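Side-chain contacts in condensin complex subunit 3 (Schizosaccharomyces pombe, PDB 5OQR), which serves as a regulatory subunit of condensin, the complex required to convert interphase chromatin into condensed, mitotic-like chromosomes: residues A[485-489]-A[490-494]; A[564-567]-A[568-572]; A[588-591]-A[592-596]; A[646-649]-A[650-654]; A[729-732]-A[733-736]. All blocks are in the same frame, centred on the assembly; numbering follows the deposited sequence.

Contact 1: residues A[485-489]-A[490-494]; sequences DMLKT and LIIPA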
loop_
_atom_site.group_PDB
_atom_site.type_symbol
_atom_site.label_atom_id
_atom_site.label_comp_id
_atom_site.label_asym_id
_atom_site.label_seq_id
_atom_site.Cartn_x
_atom_site.Cartn_y
_atom_site.Cartn_z
ATOM N N ASP A 485 -40.071 -15.978 17.423
ATOM C CA ASP A 485 -39.614 -17.184 18.102
ATOM C C ASP A 485 -38.164 -17.039 18.552
ATOM O O ASP A 485 -37.855 -17.176 19.741
ATOM C CB ASP A 485 -39.774 -18.392 17.179
ATOM C CG ASP A 485 -39.631 -19.710 17.914
ATOM O OD1 ASP A 485 -39.228 -20.705 17.280
ATOM O OD2 ASP A 485 -39.923 -19.752 19.128
ATOM N N MET A 486 -37.258 -16.765 17.611
ATOM C CA MET A 486 -35.851 -16.607 17.967
ATOM C C MET A 486 -35.668 -15.523 19.021
ATOM O O MET A 486 -34.818 -15.649 19.910
ATOM C CB MET A 486 -35.020 -16.280 16.725
ATOM C CG MET A 486 -35.173 -17.268 15.575
ATOM S SD MET A 486 -35.160 -18.985 16.102
ATOM C CE MET A 486 -33.481 -19.108 16.643
ATOM N N LEU A 487 -36.455 -14.450 18.942
ATOM C CA LEU A 487 -36.362 -13.389 19.937
ATOM C C LEU A 487 -36.762 -13.898 21.315
ATOM O O LEU A 487 -36.004 -13.775 22.284
ATOM C CB LEU A 487 -37.238 -12.206 19.520
ATOM C CG LEU A 487 -36.721 -11.305 18.396
ATOM C CD1 LEU A 487 -37.792 -10.311 17.997
ATOM C CD2 LEU A 487 -35.457 -10.571 18.810
ATOM N N LYS A 488 -37.960 -14.477 21.425
ATOM C CA LYS A 488 -38.452 -14.919 22.726
ATOM C C LYS A 488 -37.617 -16.065 23.280
ATOM O O LYS A 488 -37.345 -16.115 24.484
ATOM C CB LYS A 488 -39.918 -15.343 22.621
ATOM C CG LYS A 488 -40.880 -14.197 22.361
ATOM C CD LYS A 488 -42.314 -14.562 22.727
ATOM C CE LYS A 488 -42.945 -15.515 21.724
ATOM N NZ LYS A 488 -44.393 -15.219 21.535
ATOM N N THR A 489 -37.199 -16.992 22.420
ATOM C CA THR A 489 -36.590 -18.225 22.904
ATOM C C THR A 489 -35.103 -18.072 23.195
ATOM O O THR A 489 -34.597 -18.711 24.123
ATOM C CB THR A 489 -36.805 -19.346 21.887
ATOM O OG1 THR A 489 -38.194 -19.422 21.543
ATOM C CG2 THR A 489 -36.364 -20.685 22.462
ATOM N N LEU A 490 -34.387 -17.245 22.435
ATOM C CA LEU A 490 -32.931 -17.232 22.529
ATOM C C LEU A 490 -32.332 -15.841 22.702
ATOM O O LEU A 490 -31.550 -15.614 23.631
ATOM C CB LEU A 490 -32.335 -17.895 21.290
ATOM C CG LEU A 490 -32.673 -19.380 21.169
ATOM C CD1 LEU A 490 -33.209 -19.690 19.796
ATOM C CD2 LEU A 490 -31.453 -20.228 21.472
ATOM N N ILE A 491 -32.683 -14.902 21.825
ATOM C CA ILE A 491 -31.977 -13.623 21.779
ATOM C C ILE A 491 -32.216 -12.828 23.059
ATOM O O ILE A 491 -31.267 -12.431 23.745
ATOM C CB ILE A 491 -32.388 -12.825 20.530
ATOM C CG1 ILE A 491 -31.880 -13.536 19.278
ATOM C CG2 ILE A 491 -31.829 -11.402 20.577
ATOM C CD1 ILE A 491 -32.517 -13.064 17.999
ATOM N N ILE A 492 -33.482 -12.566 23.392
ATOM C CA ILE A 492 -33.778 -11.801 24.604
ATOM C C ILE A 492 -33.235 -12.502 25.842
ATOM O O ILE A 492 -32.542 -11.848 26.639
ATOM C CB ILE A 492 -35.287 -11.513 24.702
ATOM C CG1 ILE A 492 -35.818 -10.866 23.417
ATOM C CG2 ILE A 492 -35.572 -10.613 25.904
ATOM C CD1 ILE A 492 -35.244 -9.511 23.104
ATOM N N PRO A 493 -33.491 -13.794 26.069
ATOM C CA PRO A 493 -32.841 -14.469 27.204
ATOM C C PRO A 493 -31.332 -14.300 27.221
ATOM O O PRO A 493 -30.739 -14.144 28.296
ATOM C CB PRO A 493 -33.246 -15.936 27.006
ATOM C CG PRO A 493 -34.505 -15.878 26.229
ATOM C CD PRO A 493 -34.399 -14.694 25.336
ATOM N N ALA A 494 -30.692 -14.324 26.053
ATOM C CA ALA A 494 -29.249 -14.126 25.993
ATOM C C ALA A 494 -28.875 -12.697 26.361
ATOM O O ALA A 494 -27.914 -12.473 27.103
ATOM C CB ALA A 494 -28.733 -14.472 24.597
#
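Met486 and Leu490, one turn apart on helix 480-495, meet through backbone and side chains alike. Three backbone hydrogen bonds link residues 485-489 to 490-494. Met486 O takes two of them: Leu490 N, 3.0 Å from Met486 O, comes from above the carbonyl plane, whereas Ile491 N reaches the same oxygen within that plane, with a nearly straight N-H...O angle of 172°. Ile492 N then bonds to Leu487 O at 3.0 Å, again five residues back, so the helix opens here into a wider, pi-type turn. The apolar contacts are made by terminal methyl groups. Met486, bent at chi2 and chi3, runs beside Leu490 in the same direction and brings its terminal CE to CD1 of that leucine. Leu487 and Ile491 cross obliquely, with Leu487 CD2 3.9 Å from Ile491 CD1. Around this inner face, Val466 of helix 457-471 and Ile427 of helix 416-434 cover Met486, and Leu510 of helix 500-514 covers Ile491. The third kind of contact is that of the Pro493 ring, whose CG lies 3.3 Å from Lys488 O. Proline has no N-H to offer that oxygen, and the helix kinks where the bond would have been; within this seventh HEAT repeat, the bonds spanning five residues carry the backbone up to the break.

Contact 2: residues A[564-567]-A[568-572]; sequences DAIS and SILFE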
loop_
_atom_site.group_PDB
_atom_site.type_symbol
_atom_site.label_atom_id
_atom_site.label_comp_id
_atom_site.label_asym_id
_atom_site.label_seq_id
_atom_site.Cartn_x
_atom_site.Cartn_y
_atom_site.Cartn_z
ATOM N N ASP A 564 -28.603 13.514 17.673
ATOM C CA ASP A 564 -27.532 14.075 18.490
ATOM C C ASP A 564 -26.864 13.005 19.342
ATOM O O ASP A 564 -25.648 13.048 19.562
ATOM C CB ASP A 564 -28.080 15.197 19.373
ATOM C CG ASP A 564 -28.664 16.340 18.565
ATOM O OD1 ASP A 564 -27.883 17.089 17.942
ATOM O OD2 ASP A 564 -29.904 16.493 18.558
ATOM N N ALA A 565 -27.638 12.035 19.831
ATOM C CA ALA A 565 -27.066 10.984 20.666
ATOM C C ALA A 565 -26.154 10.072 19.858
ATOM O O ALA A 565 -25.101 9.648 20.346
ATOM C CB ALA A 565 -28.181 10.177 21.328
ATOM N N ILE A 566 -26.538 9.759 18.622
ATOM C CA ILE A 566 -25.710 8.902 17.783
ATOM C C ILE A 566 -24.447 9.638 17.361
ATOM O O ILE A 566 -23.340 9.092 17.421
ATOM C CB ILE A 566 -26.519 8.406 16.570
ATOM C CG1 ILE A 566 -27.561 7.386 17.035
ATOM C CG2 ILE A 566 -25.606 7.794 15.511
ATOM C CD1 ILE A 566 -28.591 7.027 15.990
ATOM N N SER A 567 -24.593 10.891 16.924
ATOM C CA SER A 567 -23.423 11.685 16.569
ATOM C C SER A 567 -22.473 11.813 17.751
ATOM O O SER A 567 -21.249 11.808 17.579
ATOM C CB SER A 567 -23.862 13.064 16.078
ATOM O OG SER A 567 -24.703 12.956 14.944
ATOM N N SER A 568 -23.019 11.915 18.963
ATOM C CA SER A 568 -22.183 12.039 20.151
ATOM C C SER A 568 -21.242 10.850 20.293
ATOM O O SER A 568 -20.027 11.022 20.450
ATOM C CB SER A 568 -23.063 12.179 21.391
ATOM O OG SER A 568 -22.284 12.140 22.573
ATOM N N ILE A 569 -21.781 9.629 20.245
ATOM C CA ILE A 569 -20.935 8.454 20.425
ATOM C C ILE A 569 -19.949 8.326 19.274
ATOM O O ILE A 569 -18.832 7.830 19.459
ATOM C CB ILE A 569 -21.783 7.177 20.588
ATOM C CG1 ILE A 569 -22.526 6.833 19.294
ATOM C CG2 ILE A 569 -22.779 7.346 21.725
ATOM C CD1 ILE A 569 -23.106 5.450 19.285
ATOM N N LEU A 570 -20.333 8.770 18.076
ATOM C CA LEU A 570 -19.400 8.771 16.955
ATOM C C LEU A 570 -18.254 9.748 17.195
ATOM O O LEU A 570 -17.105 9.459 16.843
ATOM C CB LEU A 570 -20.136 9.113 15.660
ATOM C CG LEU A 570 -21.080 8.041 15.111
ATOM C CD1 LEU A 570 -21.933 8.601 13.990
ATOM C CD2 LEU A 570 -20.297 6.835 14.618
ATOM N N PHE A 571 -18.546 10.910 17.787
ATOM C CA PHE A 571 -17.482 11.836 18.164
ATOM C C PHE A 571 -16.600 11.234 19.246
ATOM O O PHE A 571 -15.370 11.212 19.123
ATOM C CB PHE A 571 -18.071 13.162 18.656
ATOM C CG PHE A 571 -18.634 14.021 17.569
ATOM C CD1 PHE A 571 -17.848 14.414 16.503
ATOM C CD2 PHE A 571 -19.947 14.452 17.622
ATOM C CE1 PHE A 571 -18.365 15.208 15.504
ATOM C CE2 PHE A 571 -20.468 15.246 16.626
ATOM C CZ PHE A 571 -19.674 15.625 15.566
ATOM N N GLU A 572 -17.216 10.748 20.323
ATOM C CA GLU A 572 -16.455 10.193 21.435
ATOM C C GLU A 572 -15.553 9.060 20.966
ATOM O O GLU A 572 -14.375 8.994 21.337
ATOM C CB GLU A 572 -17.415 9.712 22.522
ATOM C CG GLU A 572 -16.766 9.468 23.866
ATOM C CD GLU A 572 -17.781 9.142 24.942
ATOM O OE1 GLU A 572 -17.445 8.375 25.868
ATOM O OE2 GLU A 572 -18.919 9.649 24.857
#
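Ser567 and Phe571 stand at the end of a run of regular helical bonds that joins residues 564-567 to 568-572 within helix 563-574. Each backbone N of 568-571 points to the oxygen four residues earlier: Ser568 N to Asp564 O at 2.9 Å, Ile569 N to Ala565 O in a weak bond, Leu570 N to Ile566 O at 3.1 Å and Phe571 N to Ser567 O at 2.9 Å. Along one flank, Ile566 and Leu570 lie side by side and point the same way, CG2 of the isoleucine 4.1 Å from CD1 of the leucine. Ile569 takes the less usual rotamer with CG1 between the backbone N and the carbonyl carbon (chi1 67°), which sets that carbon over Ile566 O. The helix belongs to an all-helical array of HEAT type, where neighbours pack on several faces at once: helix 537-554 covers Ile566 and Ile569, and helix 601-613 lies against Phe571. On that latter side, Phe571 CE2 comes within 4.1 Å of Ser567 CB, while the ring also stacks with Phe604. With an alanine here in place of Phe571 the ring is gone, and Phe604 would probably lose its stacking partner while a gap opens beside Ser567 CB. The serine hydroxyl, turned to the side of its own backbone N (chi1 -60°), is hydrogen-bonded to Glu563 O and to Arg600 NH2.

Contact 3: residues A[588-591]-A[592-596]; sequences EAIA and KLLVI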
loop_
_atom_site.group_PDB
_atom_site.type_symbol
_atom_site.label_atom_id
_atom_site.label_comp_id
_atom_site.label_asym_id
_atom_site.label_seq_id
_atom_site.Cartn_x
_atom_site.Cartn_y
_atom_site.Cartn_z
ATOM N N GLU A 588 -14.250 4.812 10.780
ATOM C CA GLU A 588 -14.813 4.087 9.648
ATOM C C GLU A 588 -16.314 4.319 9.538
ATOM O O GLU A 588 -16.832 4.537 8.440
ATOM C CB GLU A 588 -14.507 2.597 9.779
ATOM C CG GLU A 588 -14.743 1.810 8.506
ATOM C CD GLU A 588 -14.370 0.348 8.643
ATOM O OE1 GLU A 588 -13.856 -0.040 9.713
ATOM O OE2 GLU A 588 -14.592 -0.413 7.679
ATOM N N ALA A 589 -17.026 4.282 10.666
ATOM C CA ALA A 589 -18.468 4.504 10.647
ATOM C C ALA A 589 -18.805 5.870 10.059
ATOM O O ALA A 589 -19.665 5.985 9.179
ATOM C CB ALA A 589 -19.031 4.373 12.060
ATOM N N ILE A 590 -18.137 6.918 10.542
ATOM C CA ILE A 590 -18.348 8.259 10.003
ATOM C C ILE A 590 -18.105 8.269 8.499
ATOM O O ILE A 590 -18.888 8.833 7.728
ATOM C CB ILE A 590 -17.442 9.268 10.731
ATOM C CG1 ILE A 590 -17.870 9.393 12.193
ATOM C CG2 ILE A 590 -17.485 10.635 10.054
ATOM C CD1 ILE A 590 -16.784 9.896 13.107
ATOM N N ALA A 591 -17.013 7.643 8.064
ATOM C CA ALA A 591 -16.658 7.656 6.649
ATOM C C ALA A 591 -17.792 7.119 5.785
ATOM O O ALA A 591 -18.157 7.730 4.776
ATOM C CB ALA A 591 -15.384 6.845 6.425
ATOM N N LYS A 592 -18.361 5.969 6.158
ATOM C CA LYS A 592 -19.405 5.382 5.322
ATOM C C LYS A 592 -20.727 6.126 5.461
ATOM O O LYS A 592 -21.482 6.220 4.488
ATOM C CB LYS A 592 -19.591 3.893 5.634
ATOM C CG LYS A 592 -19.425 3.493 7.086
ATOM C CD LYS A 592 -19.794 2.036 7.321
ATOM C CE LYS A 592 -18.785 1.086 6.691
ATOM N NZ LYS A 592 -19.194 -0.335 6.866
ATOM N N LEU A 593 -21.025 6.668 6.643
ATOM C CA LEU A 593 -22.223 7.487 6.787
ATOM C C LEU A 593 -22.173 8.720 5.890
ATOM O O LEU A 593 -23.209 9.157 5.378
ATOM C CB LEU A 593 -22.407 7.911 8.244
ATOM C CG LEU A 593 -22.820 6.843 9.255
ATOM C CD1 LEU A 593 -22.910 7.447 10.641
ATOM C CD2 LEU A 593 -24.146 6.209 8.874
ATOM N N LEU A 594 -20.985 9.290 5.687
ATOM C CA LEU A 594 -20.861 10.458 4.819
ATOM C C LEU A 594 -21.040 10.078 3.355
ATOM O O LEU A 594 -21.843 10.687 2.639
ATOM C CB LEU A 594 -19.504 11.131 5.042
ATOM C CG LEU A 594 -19.464 12.366 5.950
ATOM C CD1 LEU A 594 -20.260 12.167 7.227
ATOM C CD2 LEU A 594 -18.026 12.705 6.290
ATOM N N VAL A 595 -20.304 9.070 2.891
ATOM C CA VAL A 595 -20.363 8.692 1.483
ATOM C C VAL A 595 -21.730 8.120 1.132
ATOM O O VAL A 595 -22.298 8.437 0.081
ATOM C CB VAL A 595 -19.239 7.693 1.157
ATOM C CG1 VAL A 595 -19.334 7.231 -0.288
ATOM C CG2 VAL A 595 -17.884 8.320 1.424
ATOM N N ILE A 596 -22.274 7.261 1.993
ATOM C CA ILE A 596 -23.513 6.561 1.670
ATOM C C ILE A 596 -24.717 7.465 1.890
ATOM O O ILE A 596 -25.620 7.536 1.049
ATOM C CB ILE A 596 -23.629 5.268 2.501
ATOM C CG1 ILE A 596 -22.430 4.349 2.253
ATOM C CG2 ILE A 596 -24.917 4.530 2.163
ATOM C CD1 ILE A 596 -22.328 3.216 3.242
#
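Lys592 folds back over the preceding turn of helix 580-597, toward Glu588 and Ala589. Its CB is 4.0 Å from Glu588 O, the oxygen to which its own backbone N bonds at 3.1 Å. The next carbon, CG, sits between the backbone N and the carbonyl carbon (chi1 36°), and this turn brings it against two carbonyl oxygens, Glu588 O and Ala589 O, the latter 3.3 Å from CG. CD is still 4.0 Å from Glu588 O. After the bend at chi3, CE runs beside the glutamate chain, 4.5 Å from Glu588 CG. At the tip, Lys592 NZ stops 4.7 Å from Glu588 OE2, so the opposite charges are near without touching. Both groups have partners in the chain of another protein: Lys592 NZ is hydrogen-bonded to a backbone atom of that chain and makes a cation-pi contact with one of its aromatic side chains, and Glu588 OE2 bonds to an aromatic side chain of that chain. The nearby carboxylate probably still helps to steady the ammonium group. On another flank, Ile590 CG2 and Leu594 CD1 meet at 4.2 Å, and Phe604, Leu605 and Phe630 cover these two residues from helices 601-613 and 621-635. One helix thus offers apolar faces to its neighbours and a lysine and a glutamate to a bound chain, probably the kleisin, as in other condensin HEAT subunits.

Contact 4: residues A[646-649]-A[650-654]; sequences ATIF and CDALL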
loop_
_atom_site.group_PDB
_atom_site.type_symbol
_atom_site.label_atom_id
_atom_site.label_comp_id
_atom_site.label_asym_id
_atom_site.label_seq_id
_atom_site.Cartn_x
_atom_site.Cartn_y
_atom_site.Cartn_z
ATOM N N ALA A 646 -13.797 22.951 1.684
ATOM C CA ALA A 646 -13.340 24.335 1.710
ATOM C C ALA A 646 -14.101 25.152 2.746
ATOM O O ALA A 646 -13.573 26.142 3.262
ATOM C CB ALA A 646 -13.486 24.960 0.324
ATOM N N THR A 647 -15.329 24.749 3.072
ATOM C CA THR A 647 -16.142 25.507 4.016
ATOM C C THR A 647 -15.634 25.372 5.447
ATOM O O THR A 647 -15.862 26.267 6.268
ATOM C CB THR A 647 -17.596 25.050 3.920
ATOM O OG1 THR A 647 -18.099 25.357 2.615
ATOM C CG2 THR A 647 -18.467 25.737 4.967
ATOM N N ILE A 648 -14.962 24.270 5.770
ATOM C CA ILE A 648 -14.378 24.060 7.090
ATOM C C ILE A 648 -12.865 24.008 7.039
ATOM O O ILE A 648 -12.219 23.914 8.091
ATOM C CB ILE A 648 -14.943 22.792 7.764
ATOM C CG1 ILE A 648 -14.747 21.549 6.888
ATOM C CG2 ILE A 648 -16.415 22.973 8.083
ATOM C CD1 ILE A 648 -13.447 20.822 7.126
ATOM N N PHE A 649 -12.282 24.065 5.842
ATOM C CA PHE A 649 -10.839 24.120 5.649
ATOM C C PHE A 649 -10.132 24.972 6.699
ATOM O O PHE A 649 -9.295 24.477 7.462
ATOM C CB PHE A 649 -10.572 24.666 4.242
ATOM C CG PHE A 649 -9.128 24.651 3.835
ATOM C CD1 PHE A 649 -8.239 25.587 4.332
ATOM C CD2 PHE A 649 -8.669 23.717 2.927
ATOM C CE1 PHE A 649 -6.918 25.575 3.948
ATOM C CE2 PHE A 649 -7.352 23.703 2.539
ATOM C CZ PHE A 649 -6.474 24.631 3.048
ATOM N N CYS A 650 -10.456 26.265 6.743
ATOM C CA CYS A 650 -9.694 27.193 7.574
ATOM C C CYS A 650 -9.774 26.814 9.045
ATOM O O CYS A 650 -8.761 26.807 9.751
ATOM C CB CYS A 650 -10.198 28.620 7.356
ATOM S SG CYS A 650 -9.820 29.289 5.727
ATOM N N ASP A 651 -10.974 26.498 9.529
ATOM C CA ASP A 651 -11.130 26.182 10.945
ATOM C C ASP A 651 -10.407 24.891 11.301
ATOM O O ASP A 651 -9.804 24.787 12.374
ATOM C CB ASP A 651 -12.611 26.086 11.298
ATOM C CG ASP A 651 -13.426 27.220 10.704
ATOM O OD1 ASP A 651 -13.612 28.244 11.394
ATOM O OD2 ASP A 651 -13.872 27.086 9.544
ATOM N N ALA A 652 -10.456 23.895 10.414
ATOM C CA ALA A 652 -9.714 22.665 10.650
ATOM C C ALA A 652 -8.216 22.929 10.682
ATOM O O ALA A 652 -7.505 22.417 11.553
ATOM C CB ALA A 652 -10.050 21.635 9.573
ATOM N N LEU A 653 -7.720 23.736 9.744
ATOM C CA LEU A 653 -6.285 23.986 9.670
ATOM C C LEU A 653 -5.811 24.832 10.844
ATOM O O LEU A 653 -4.709 24.621 11.362
ATOM C CB LEU A 653 -5.950 24.662 8.342
ATOM C CG LEU A 653 -4.476 24.709 7.945
ATOM C CD1 LEU A 653 -3.912 23.310 7.754
ATOM C CD2 LEU A 653 -4.318 25.524 6.675
ATOM N N LEU A 654 -6.623 25.796 11.278
ATOM C CA LEU A 654 -6.258 26.593 12.443
ATOM C C LEU A 654 -6.204 25.737 13.700
ATOM O O LEU A 654 -5.294 25.888 14.523
ATOM C CB LEU A 654 -7.248 27.746 12.622
ATOM C CG LEU A 654 -7.197 28.860 11.577
ATOM C CD1 LEU A 654 -8.277 29.889 11.863
ATOM C CD2 LEU A 654 -5.828 29.521 11.544
HETATM O O HOH W 1 -12.807 27.310 5.472
#
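Phe649 and Leu653, on successive turns of helix 639-661, form the closely packed side of this contact. With CG anti to the backbone N (chi1 -174°), the phenyl ring extends alongside Leu653 in the same direction, and its CE1 comes 3.8 Å from Leu653 CD2. The same turn lays the ring's edge beside Cys650 N, near the ring plane. Beneath them, Leu653 N bonds to Phe649 O at 2.9 Å, and Ala652 N bonds to Ile648 O just as firmly. The other side is looser. Asp651 is exposed, its OD2 3.9 Å from Thr647 O, and Ile648 CD1 makes a distant apolar contact with Ala652 CB at 4.3 Å. Away from that exposed edge, between the buried Ala646 and Cys650, one i to i+4 backbone bond is replaced by a water, which donates to Ala646 O at 2.6 Å and accepts from Cys650 N at 2.9 Å, bridging two atoms too far apart to bond directly. The packed face looks into the array, where Met679 of helix 669-682, Leu710 of helix 706-717 and Leu733 of helix 725-736 surround Phe649; Lys606 of helix 601-613 lies against Ile648, Asp651 and Ala652.

Contact 5: residues A[729-732]-A[733-736]; sequences FMIS and LLGK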
loop_
_atom_site.group_PDB
_atom_site.type_symbol
_atom_site.label_atom_id
_atom_site.label_comp_id
_atom_site.label_asym_id
_atom_site.label_seq_id
_atom_site.Cartn_x
_atom_site.Cartn_y
_atom_site.Cartn_z
ATOM N N PHE A 729 0.857 32.297 7.589
ATOM C CA PHE A 729 0.695 31.022 6.903
ATOM C C PHE A 729 -0.610 30.975 6.122
ATOM O O PHE A 729 -0.652 30.445 5.007
ATOM C CB PHE A 729 0.760 29.875 7.909
ATOM C CG PHE A 729 0.576 28.530 7.287
ATOM C CD1 PHE A 729 -0.578 27.802 7.510
ATOM C CD2 PHE A 729 1.546 28.003 6.454
ATOM C CE1 PHE A 729 -0.752 26.567 6.927
ATOM C CE2 PHE A 729 1.377 26.769 5.867
ATOM C CZ PHE A 729 0.226 26.051 6.099
ATOM N N MET A 730 -1.688 31.522 6.686
ATOM C CA MET A 730 -2.960 31.525 5.976
ATOM C C MET A 730 -2.873 32.327 4.687
ATOM O O MET A 730 -3.519 31.976 3.693
ATOM C CB MET A 730 -4.064 32.078 6.877
ATOM C CG MET A 730 -4.275 31.284 8.157
ATOM S SD MET A 730 -4.614 29.535 7.872
ATOM C CE MET A 730 -6.259 29.613 7.174
ATOM N N ILE A 731 -2.081 33.402 4.679
ATOM C CA ILE A 731 -1.886 34.176 3.458
ATOM C C ILE A 731 -1.061 33.380 2.457
ATOM O O ILE A 731 -1.288 33.457 1.246
ATOM C CB ILE A 731 -1.234 35.532 3.789
ATOM C CG1 ILE A 731 -2.219 36.415 4.554
ATOM C CG2 ILE A 731 -0.774 36.255 2.518
ATOM C CD1 ILE A 731 -1.578 37.605 5.232
ATOM N N SER A 732 -0.096 32.600 2.949
ATOM C CA SER A 732 0.717 31.762 2.073
ATOM C C SER A 732 -0.138 30.886 1.170
ATOM O O SER A 732 0.269 30.566 0.048
ATOM C CB SER A 732 1.649 30.887 2.912
ATOM O OG SER A 732 0.909 30.069 3.801
ATOM N N LEU A 733 -1.326 30.493 1.633
ATOM C CA LEU A 733 -2.157 29.579 0.858
ATOM C C LEU A 733 -2.747 30.252 -0.372
ATOM O O LEU A 733 -2.979 29.585 -1.386
ATOM C CB LEU A 733 -3.268 29.019 1.743
ATOM C CG LEU A 733 -2.776 28.405 3.055
ATOM C CD1 LEU A 733 -3.948 27.976 3.910
ATOM C CD2 LEU A 733 -1.843 27.236 2.782
ATOM N N LEU A 734 -2.997 31.563 -0.308
ATOM C CA LEU A 734 -3.541 32.273 -1.461
ATOM C C LEU A 734 -2.653 32.112 -2.687
ATOM O O LEU A 734 -3.152 32.099 -3.816
ATOM C CB LEU A 734 -3.719 33.751 -1.126
ATOM C CG LEU A 734 -4.843 34.076 -0.142
ATOM C CD1 LEU A 734 -4.621 35.437 0.478
ATOM C CD2 LEU A 734 -6.190 34.025 -0.838
ATOM N N GLY A 735 -1.342 31.978 -2.489
ATOM C CA GLY A 735 -0.437 31.780 -3.605
ATOM C C GLY A 735 -0.476 30.383 -4.184
ATOM O O GLY A 735 -0.102 30.194 -5.345
ATOM N N LYS A 736 -0.920 29.401 -3.403
ATOM C CA LYS A 736 -0.996 28.025 -3.875
ATOM C C LYS A 736 -2.331 27.695 -4.526
ATOM O O LYS A 736 -2.433 26.673 -5.211
ATOM C CB LYS A 736 -0.750 27.057 -2.717
ATOM C CG LYS A 736 0.488 27.376 -1.902
ATOM C CD LYS A 736 0.622 26.458 -0.706
ATOM C CE LYS A 736 1.788 26.866 0.178
ATOM N NZ LYS A 736 3.079 26.873 -0.561
#
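Leu734 N and Ile731 O, 3.0 Å apart, make the shortest hydrogen bond between residues 729-732 and 733-736, and it spans three residues, not four. The N-H...O angle is only 136°, and the donor stands well above the carbonyl plane. The bonds around it are weak: Leu733 N lies 3.4 Å from Met730 O, and Gly735 N is 3.3 Å from Ser732 O, each again three residues back. The C-terminal part of helix 725-736, in the ninth HEAT repeat, is therefore weakly bonded, its N-H groups reaching three residues back as in a 3-10 turn. The side chains add apolar contacts. Leu733 spreads its two methyls over the preceding turn: CD2 crosses to Phe729 CZ at 4.1 Å, and CD1 approaches Met730 SD at 4.3 Å. With CG anti to the carbonyl carbon and beside the backbone N (chi1 -52°), the fork leans back over Phe729 and Met730. Ile731 CG2 and Leu734 CD1 meet more distantly, at 4.4 Å, on the face covered by Leu773 of helix 767-785. Lys736 passes its aliphatic CG by Ser732 O. Leu653 of helix 639-661 and Ala676 of helix 669-682 cover Leu733 from outside. A serine in place of this leucine would take away both methyls and would probably leave a gap facing the Phe729 ring and the Met730 sulfur. With most of the bonds across this turn weak, the apolar packing, which ties it to three neighbouring helices, probably contributes much to holding it.

In the fold
From the N terminus, the five contacts come in series, each lying within a single helix; none closes a loop, and none nests in or crosses another. Contact 1 on helix 480-495 stands apart, its centre 29 Å from that of contact 2. Contact 2 and contact 3 lie on helices 563-574 and 580-597, successive in the chain, and touch where Leu570 CD1 meets Leu593 CD1 at 3.7 Å. Farther on, contacts 4 and 5 join helices 639-661 and 725-736 through Leu653 CD2 and Leu733 CD1, 3.7 Å apart. Between these pairs, contacts 3 and 4 approach to about 9 Å between nearest atoms. All lie in the C-terminal half of the HEAT-repeat subunit.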